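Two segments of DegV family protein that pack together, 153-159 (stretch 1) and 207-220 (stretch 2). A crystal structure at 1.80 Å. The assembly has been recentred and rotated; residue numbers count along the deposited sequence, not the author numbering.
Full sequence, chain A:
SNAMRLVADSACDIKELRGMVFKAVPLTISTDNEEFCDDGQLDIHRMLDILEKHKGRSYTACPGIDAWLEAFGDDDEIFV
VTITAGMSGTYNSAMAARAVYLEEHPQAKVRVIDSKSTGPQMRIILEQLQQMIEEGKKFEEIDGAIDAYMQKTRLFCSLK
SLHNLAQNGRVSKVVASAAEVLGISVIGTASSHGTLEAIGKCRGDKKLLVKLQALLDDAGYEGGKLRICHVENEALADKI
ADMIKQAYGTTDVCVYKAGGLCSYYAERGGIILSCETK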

# COMPACT_ATOMS: atom_id res chain seq x y z
N THR A 153 5.99 12.37 -2.33
CA THR A 153 5.80 11.25 -1.41
C THR A 153 6.75 10.11 -1.81
O THR A 153 7.10 9.99 -2.98
CB THR A 153 4.33 10.72 -1.36
OG1 THR A 153 3.97 10.16 -2.63
CG2 THR A 153 3.34 11.84 -0.99
N ARG A 154 7.16 9.29 -0.84
CA ARG A 154 8.05 8.17 -1.07
C ARG A 154 7.62 6.98 -0.24
O ARG A 154 6.90 7.14 0.75
CB ARG A 154 9.48 8.52 -0.67
CG ARG A 154 10.13 9.59 -1.55
CD ARG A 154 10.40 9.13 -3.00
NE ARG A 154 11.23 7.93 -3.06
CZ ARG A 154 12.56 7.88 -3.01
NH1 ARG A 154 13.29 8.99 -2.93
NH2 ARG A 154 13.17 6.69 -3.08
N LEU A 155 8.10 5.81 -0.64
CA LEU A 155 7.88 4.59 0.11
C LEU A 155 9.18 3.84 0.28
O LEU A 155 9.95 3.69 -0.67
CB LEU A 155 6.86 3.69 -0.59
CG LEU A 155 6.59 2.34 0.09
CD1 LEU A 155 5.11 1.97 -0.06
CD2 LEU A 155 7.47 1.25 -0.46
N PHE A 156 9.39 3.31 1.48
CA PHE A 156 10.49 2.41 1.75
C PHE A 156 9.96 1.18 2.48
O PHE A 156 8.94 1.26 3.20
CB PHE A 156 11.56 3.09 2.60
CG PHE A 156 12.19 4.28 1.95
CD1 PHE A 156 13.19 4.11 0.98
CD2 PHE A 156 11.77 5.56 2.25
CE1 PHE A 156 13.74 5.21 0.33
CE2 PHE A 156 12.34 6.66 1.62
CZ PHE A 156 13.32 6.48 0.66
N CYS A 157 10.64 0.06 2.31
CA CYS A 157 10.23 -1.15 2.99
C CYS A 157 11.44 -1.91 3.48
O CYS A 157 12.54 -1.72 2.99
CB CYS A 157 9.37 -2.03 2.09
SG CYS A 157 10.18 -2.61 0.64
N SER A 158 11.22 -2.76 4.47
CA SER A 158 12.22 -3.73 4.89
C SER A 158 11.54 -5.09 5.04
O SER A 158 10.61 -5.24 5.85
CB SER A 158 12.86 -3.30 6.21
OG SER A 158 13.89 -4.20 6.57
N LEU A 159 11.97 -6.06 4.25
CA LEU A 159 11.34 -7.36 4.17
C LEU A 159 12.28 -8.47 4.63
O LEU A 159 13.42 -8.54 4.19
CB LEU A 159 10.87 -7.61 2.75
CG LEU A 159 10.05 -6.49 2.11
CD1 LEU A 159 9.57 -6.91 0.72
CD2 LEU A 159 8.84 -6.10 3.02
N LYS A 207 20.63 -1.43 12.51
CA LYS A 207 21.22 -1.09 11.22
C LYS A 207 20.18 -0.56 10.23
O LYS A 207 20.43 0.39 9.48
CB LYS A 207 21.95 -2.30 10.64
CG LYS A 207 23.30 -2.55 11.28
CD LYS A 207 24.13 -3.56 10.47
CE LYS A 207 25.31 -4.10 11.26
NZ LYS A 207 24.84 -5.08 12.33
N LEU A 208 18.99 -1.15 10.26
CA LEU A 208 17.86 -0.64 9.47
C LEU A 208 17.53 0.82 9.84
O LEU A 208 17.34 1.66 8.95
CB LEU A 208 16.63 -1.55 9.61
CG LEU A 208 15.34 -1.02 8.97
CD1 LEU A 208 15.53 -0.92 7.45
CD2 LEU A 208 14.17 -1.90 9.36
N LEU A 209 17.47 1.13 11.14
CA LEU A 209 17.13 2.50 11.54
C LEU A 209 18.12 3.51 10.95
O LEU A 209 17.73 4.58 10.48
CB LEU A 209 17.07 2.65 13.07
CG LEU A 209 16.01 1.85 13.84
CD1 LEU A 209 15.89 2.34 15.29
CD2 LEU A 209 14.70 1.92 13.15
N VAL A 210 19.40 3.16 10.97
CA VAL A 210 20.44 4.05 10.44
C VAL A 210 20.33 4.21 8.92
O VAL A 210 20.45 5.33 8.36
CB VAL A 210 21.84 3.54 10.84
CG1 VAL A 210 22.92 4.33 10.13
CG2 VAL A 210 22.02 3.60 12.38
N LYS A 211 20.11 3.11 8.23
CA LYS A 211 19.92 3.17 6.78
C LYS A 211 18.69 3.98 6.39
O LYS A 211 18.74 4.75 5.45
CB LYS A 211 19.86 1.77 6.18
CG LYS A 211 21.19 1.08 6.13
CD LYS A 211 21.06 -0.27 5.42
CE LYS A 211 22.37 -1.08 5.41
NZ LYS A 211 23.58 -0.32 4.98
N LEU A 212 17.59 3.81 7.10
CA LEU A 212 16.37 4.54 6.83
C LEU A 212 16.55 6.03 7.05
O LEU A 212 16.05 6.84 6.26
CB LEU A 212 15.20 4.03 7.69
CG LEU A 212 14.58 2.68 7.31
CD1 LEU A 212 13.51 2.26 8.33
CD2 LEU A 212 13.97 2.73 5.89
N GLN A 213 17.29 6.39 8.10
CA GLN A 213 17.54 7.81 8.35
C GLN A 213 18.32 8.42 7.19
O GLN A 213 18.00 9.52 6.75
CB GLN A 213 18.26 8.04 9.69
CG GLN A 213 18.46 9.50 9.99
CD GLN A 213 18.95 9.77 11.40
OE1 GLN A 213 18.91 8.89 12.27
NE2 GLN A 213 19.36 11.01 11.65
N ALA A 214 19.32 7.69 6.68
CA ALA A 214 20.09 8.18 5.54
C ALA A 214 19.21 8.30 4.27
O ALA A 214 19.29 9.30 3.53
CB ALA A 214 21.32 7.28 5.28
N LEU A 215 18.35 7.32 4.04
CA LEU A 215 17.44 7.32 2.88
C LEU A 215 16.43 8.47 2.96
O LEU A 215 16.19 9.18 1.96
CB LEU A 215 16.71 5.98 2.77
CG LEU A 215 17.57 4.78 2.36
CD1 LEU A 215 16.83 3.47 2.61
CD2 LEU A 215 18.03 4.90 0.91
N LEU A 216 15.86 8.67 4.16
CA LEU A 216 14.90 9.74 4.37
C LEU A 216 15.56 11.12 4.15
O LEU A 216 14.98 11.97 3.48
CB LEU A 216 14.28 9.65 5.75
CG LEU A 216 13.29 8.48 5.88
CD1 LEU A 216 12.95 8.21 7.36
CD2 LEU A 216 12.03 8.73 5.08
N ASP A 217 16.77 11.31 4.69
CA ASP A 217 17.54 12.53 4.48
C ASP A 217 17.72 12.82 2.98
O ASP A 217 17.45 13.93 2.49
CB ASP A 217 18.94 12.44 5.12
CG ASP A 217 18.92 12.54 6.66
OD1 ASP A 217 17.86 12.85 7.26
OD2 ASP A 217 19.98 12.29 7.28
N ASP A 218 18.20 11.82 2.25
CA ASP A 218 18.43 11.97 0.82
C ASP A 218 17.13 12.20 0.05
O ASP A 218 17.13 12.90 -0.96
CB ASP A 218 19.13 10.75 0.26
CG ASP A 218 20.62 10.73 0.59
OD1 ASP A 218 21.12 11.67 1.27
OD2 ASP A 218 21.29 9.76 0.16
N ALA A 219 16.03 11.61 0.52
CA ALA A 219 14.73 11.76 -0.13
C ALA A 219 14.10 13.14 0.08
O ALA A 219 13.12 13.47 -0.59
CB ALA A 219 13.77 10.66 0.37
N GLY A 220 14.64 13.94 0.98
CA GLY A 220 14.07 15.26 1.26
C GLY A 220 12.99 15.24 2.33
O GLY A 220 12.18 16.17 2.41
O HOH W 1 12.31 11.92 -2.88

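This is a small, mainly apolar strand-on-helix contact, centred on F156 and joined at one end by a single bridging water. The strand 153-159 and the helix of stretch 2 run nearly antiparallel, with an angle of 163° between their N-to-C directions. Their axes come within 10.4 Å, a spacing that leaves room for a layer of side chains. The register follows the opposed directions: by CA positions, R154 lies nearest A219, F156 nearest L212, and S158 nearest L208. Together the two sides bury 333 Å².

The strand alternates, as an extended chain does. R154, F156 and S158 point their CA-to-CB bonds toward the helix. C157 points away, and T153, L155 and L159 are out of reach. The helix contributes L208, L212, L215, L216 and A219, spaced by three, four or one residues, so they fall along one side of it. From K211 on, its backbone amides bond to carbonyls earlier in the helix, such as L212 N to L208 O and L216 N to L212 O, both 2.8 Å. No direct hydrogen bond crosses between the stretches.

F156 has the largest covered area of any residue here and touches four helix residues. With chi1 at -62° (m), its ring reaches along the helix toward A219. L215 CB sits over one face, 3.9 Å from F156 CE1 and 4.3 Å from the F156 ring centroid. It lies 25° off the ring normal, which makes this a CH-pi contact. A219 CB approaches the ring edge, 4.2 Å from F156 CZ. L216 and L212 set their CA-to-CB bonds sideways, but their ends come nearer. L216 CD2 lies 4.0 Å from F156 CE2, and L212 CD2 lies 4.1 Å from F156 CB.

At the C-terminal end of the strand, S158 OG is 3.6 Å from L208 CD2. A methyl group offers the hydroxyl no hydrogen bond, so this is simple packing.

The other end is more polar. All three of the first side-chain torsions of R154 are m, and its guanidinium reaches the last turn of the helix. R154 NH1 is 3.7 Å from A219 CB. The same nitrogen donates to water 1, with R154 NH1 3.1 Å from the water O. The O of that water donates to A219 O at 2.9 Å, linking the side chain to the carbonyl of A219, in the last turn. R154 NH2 is bonded elsewhere in the structure.

G220 follows in a Schellman motif. Its positive phi suits glycine, since a CB would jam against the carbonyl O of A219.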